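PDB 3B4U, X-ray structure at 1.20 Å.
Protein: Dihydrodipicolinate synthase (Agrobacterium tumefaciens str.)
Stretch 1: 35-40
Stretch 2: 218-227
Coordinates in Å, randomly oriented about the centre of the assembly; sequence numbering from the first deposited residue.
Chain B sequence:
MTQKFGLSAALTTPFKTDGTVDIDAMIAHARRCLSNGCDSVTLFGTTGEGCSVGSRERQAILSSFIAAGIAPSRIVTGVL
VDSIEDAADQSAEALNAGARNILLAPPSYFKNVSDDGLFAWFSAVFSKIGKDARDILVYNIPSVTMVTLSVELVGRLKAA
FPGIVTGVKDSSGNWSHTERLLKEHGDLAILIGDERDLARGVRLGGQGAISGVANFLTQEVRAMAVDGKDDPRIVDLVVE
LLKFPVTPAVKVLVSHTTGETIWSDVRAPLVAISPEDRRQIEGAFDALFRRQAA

Stretch 1, residues 35-40: SNGCDS
Stretch 2, residues 218-227: TQEVRAMAVD

Residues 35-40 leave the end of a helix and turn across one side of the helix formed by residues 218-225. Ser35 is still helical. Asn36 is the first residue to leave helical angles (phi/psi -90/6), and Gly37 follows at 131/-1. Cys38 is extended (-79/139), Asp39 is at -78/-26, and Ser40 has strand angles (-155/174). Residues 218-225 are regular helix, with Arg222 N to Thr218 O at 2.9 Å and Ala223 N to Gln219 O at 3.1 Å; Val226 and Asp227 are loop or turn. Val226 N still bonds Arg222 O at 2.8 Å. The nearest CA atoms are those of Gly37 and Gln219, 5.7 Å apart. The contact buries 321 Å² in total.

Two carbonyls of the turn accept hydrogen bonds from side chains one helical turn apart. Gln219 NE2 donates to Asn36 O at 2.9 Å and 164°. The CA-to-CB bond of Gln219 points sideways, and the chain curls back to reach Asn36 O: chi1 -84° (m), chi2 -72° (m), chi3 -59°. The CA-to-CB bond of Arg222 points toward the turn, and the chain is extended through chi3. Its chi1, chi2 and chi3 are all t (-174°, -176°, 175°), and chi4 is 78°. Arg222 NH1 donates to Gly37 O at 2.8 Å and 151°.

Arg222 NH1 also makes a salt bridge with Asp39 OD2 at 3.2 Å, with a weak hydrogen bond to Asp39 OD1 at 3.3 Å. Gly37 O and Asp39 OD2 both lie at the guanidinium edge, near its plane. The CA-to-CB bond of Asp39 points sideways, but chi1 -58° (m) and chi2 -64° bring its carboxylate nearer. Water 2 donates to Asp39 OD1 at 2.7 Å and accepts from Arg222 NH2 at 2.9 Å, adding a second link between the charged groups.

Gly37 suits its place twice over. Its positive phi would jam a CB against the preceding carbonyl. That CB would also clash with Gln219 NE2, at 2.9 Å, and sit tightly against Arg222 CD, at 3.3 Å.

Thr218 is buried; its CA-to-CB bond points toward the turn, with chi1 -51° (m). Thr218 CG2 packs 3.7 Å from Cys38 SG and 3.7 Å from Gly37 N. Cys38 is also buried; its CA-to-CB bond points away, with chi1 -68° (m). Asn36 has chi1 -74° (m) and chi2 -20°, and Asn36 CB lies 3.8 Å from Thr218 CB. Water 1 joins their polar groups, accepting from Asn36 ND2 at 2.9 Å and donating to Thr218 OG1 at 2.7 Å. Val226, chi1 176° (t), adds a minor contact, with Val226 CG2 4.0 Å from Asp39 OD2.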

# COMPACT_ATOMS: atom_id res chain seq x y z
N SER B 35 -14.29 22.74 -17.34
CA SER B 35 -14.82 24.01 -17.82
C SER B 35 -14.08 25.22 -17.27
O SER B 35 -13.94 26.24 -17.94
CB SER B 35 -16.31 24.11 -17.44
OG SER B 35 -16.87 25.38 -17.79
N ASN B 36 -13.61 25.12 -16.04
CA ASN B 36 -12.96 26.22 -15.36
C ASN B 36 -11.46 26.28 -15.56
O ASN B 36 -10.81 27.12 -14.95
CB ASN B 36 -13.27 26.17 -13.87
CG ASN B 36 -14.68 26.58 -13.56
OD1 ASN B 36 -15.34 27.27 -14.37
ND2 ASN B 36 -15.19 26.16 -12.41
N GLY B 37 -10.88 25.43 -16.41
CA GLY B 37 -9.49 25.57 -16.77
C GLY B 37 -8.61 24.36 -16.70
O GLY B 37 -7.46 24.44 -17.04
N CYS B 38 -9.13 23.21 -16.29
CA CYS B 38 -8.31 22.01 -16.36
C CYS B 38 -8.30 21.48 -17.78
O CYS B 38 -9.33 21.40 -18.46
CB CYS B 38 -8.84 20.92 -15.43
SG CYS B 38 -8.66 21.32 -13.68
N ASP B 39 -7.13 21.04 -18.19
CA ASP B 39 -6.94 20.30 -19.43
C ASP B 39 -7.34 18.83 -19.33
O ASP B 39 -7.68 18.20 -20.31
CB ASP B 39 -5.46 20.43 -19.86
CG ASP B 39 -5.07 21.87 -20.04
OD1 ASP B 39 -5.65 22.51 -20.95
OD2 ASP B 39 -4.23 22.42 -19.31
N SER B 40 -7.30 18.30 -18.12
CA SER B 40 -7.68 16.92 -17.84
C SER B 40 -8.09 16.81 -16.39
O SER B 40 -7.93 17.74 -15.61
CB SER B 40 -6.52 15.96 -18.15
OG SER B 40 -5.44 16.15 -17.26
N THR B 218 -9.63 26.60 -9.64
CA THR B 218 -9.09 26.11 -10.92
C THR B 218 -8.36 27.19 -11.72
O THR B 218 -7.23 26.97 -12.15
CB THR B 218 -10.19 25.48 -11.77
OG1 THR B 218 -10.91 24.50 -11.00
CG2 THR B 218 -9.55 24.83 -12.97
N GLN B 219 -9.02 28.33 -11.92
CA GLN B 219 -8.39 29.39 -12.70
C GLN B 219 -7.10 29.89 -12.08
O GLN B 219 -6.12 30.16 -12.78
CB GLN B 219 -9.37 30.55 -12.90
CG GLN B 219 -10.30 30.34 -14.06
CD GLN B 219 -9.56 30.49 -15.38
OE1 GLN B 219 -8.98 31.55 -15.66
NE2 GLN B 219 -9.58 29.46 -16.21
N GLU B 220 -7.09 29.99 -10.77
CA GLU B 220 -5.90 30.48 -10.08
C GLU B 220 -4.72 29.52 -10.24
O GLU B 220 -3.58 29.92 -10.49
CB GLU B 220 -6.19 30.72 -8.59
CG GLU B 220 -7.15 31.87 -8.30
CD GLU B 220 -8.62 31.58 -8.49
OE1 GLU B 220 -9.01 30.44 -8.84
OE2 GLU B 220 -9.40 32.53 -8.30
N VAL B 221 -4.98 28.23 -10.12
CA VAL B 221 -3.93 27.24 -10.33
C VAL B 221 -3.51 27.21 -11.80
O VAL B 221 -2.34 27.04 -12.09
CB VAL B 221 -4.31 25.85 -9.79
CG1 VAL B 221 -3.18 24.87 -10.04
CG2 VAL B 221 -4.62 25.91 -8.28
N ARG B 222 -4.45 27.36 -12.74
CA ARG B 222 -4.07 27.38 -14.15
C ARG B 222 -3.05 28.46 -14.47
O ARG B 222 -2.11 28.24 -15.22
CB ARG B 222 -5.32 27.50 -15.03
CG ARG B 222 -4.98 27.36 -16.49
CD ARG B 222 -6.17 27.58 -17.43
NE ARG B 222 -5.71 27.55 -18.82
CZ ARG B 222 -5.42 26.47 -19.52
NH1 ARG B 222 -5.65 25.23 -19.07
NH2 ARG B 222 -4.88 26.64 -20.72
N ALA B 223 -3.22 29.63 -13.86
CA ALA B 223 -2.29 30.74 -14.12
C ALA B 223 -0.88 30.34 -13.70
O ALA B 223 0.09 30.78 -14.32
CB ALA B 223 -2.75 31.97 -13.40
N MET B 224 -0.75 29.52 -12.67
CA MET B 224 0.54 29.04 -12.21
C MET B 224 1.06 27.88 -13.07
O MET B 224 2.19 27.92 -13.57
CB MET B 224 0.42 28.55 -10.76
CG MET B 224 -0.09 29.59 -9.77
SD MET B 224 -0.67 28.88 -8.10
CE MET B 224 0.99 28.68 -7.34
N ALA B 225 0.23 26.87 -13.26
CA ALA B 225 0.63 25.59 -13.87
C ALA B 225 0.82 25.70 -15.36
O ALA B 225 1.64 24.98 -15.92
CB ALA B 225 -0.45 24.52 -13.57
N VAL B 226 0.04 26.57 -16.02
CA VAL B 226 0.09 26.71 -17.47
C VAL B 226 0.81 27.99 -17.83
O VAL B 226 1.72 27.97 -18.67
CB VAL B 226 -1.33 26.65 -18.09
CG1 VAL B 226 -1.29 26.91 -19.61
CG2 VAL B 226 -1.95 25.31 -17.78
N ASP B 227 0.44 29.11 -17.21
CA ASP B 227 0.97 30.42 -17.60
C ASP B 227 2.24 30.81 -16.86
O ASP B 227 2.86 31.81 -17.22
CB ASP B 227 -0.10 31.50 -17.44
CG ASP B 227 -1.34 31.25 -18.25
OD1 ASP B 227 -1.30 30.49 -19.24
OD2 ASP B 227 -2.37 31.83 -17.86
O HOH W 1 -13.61 24.48 -10.67
O HOH W 2 -4.85 24.45 -22.57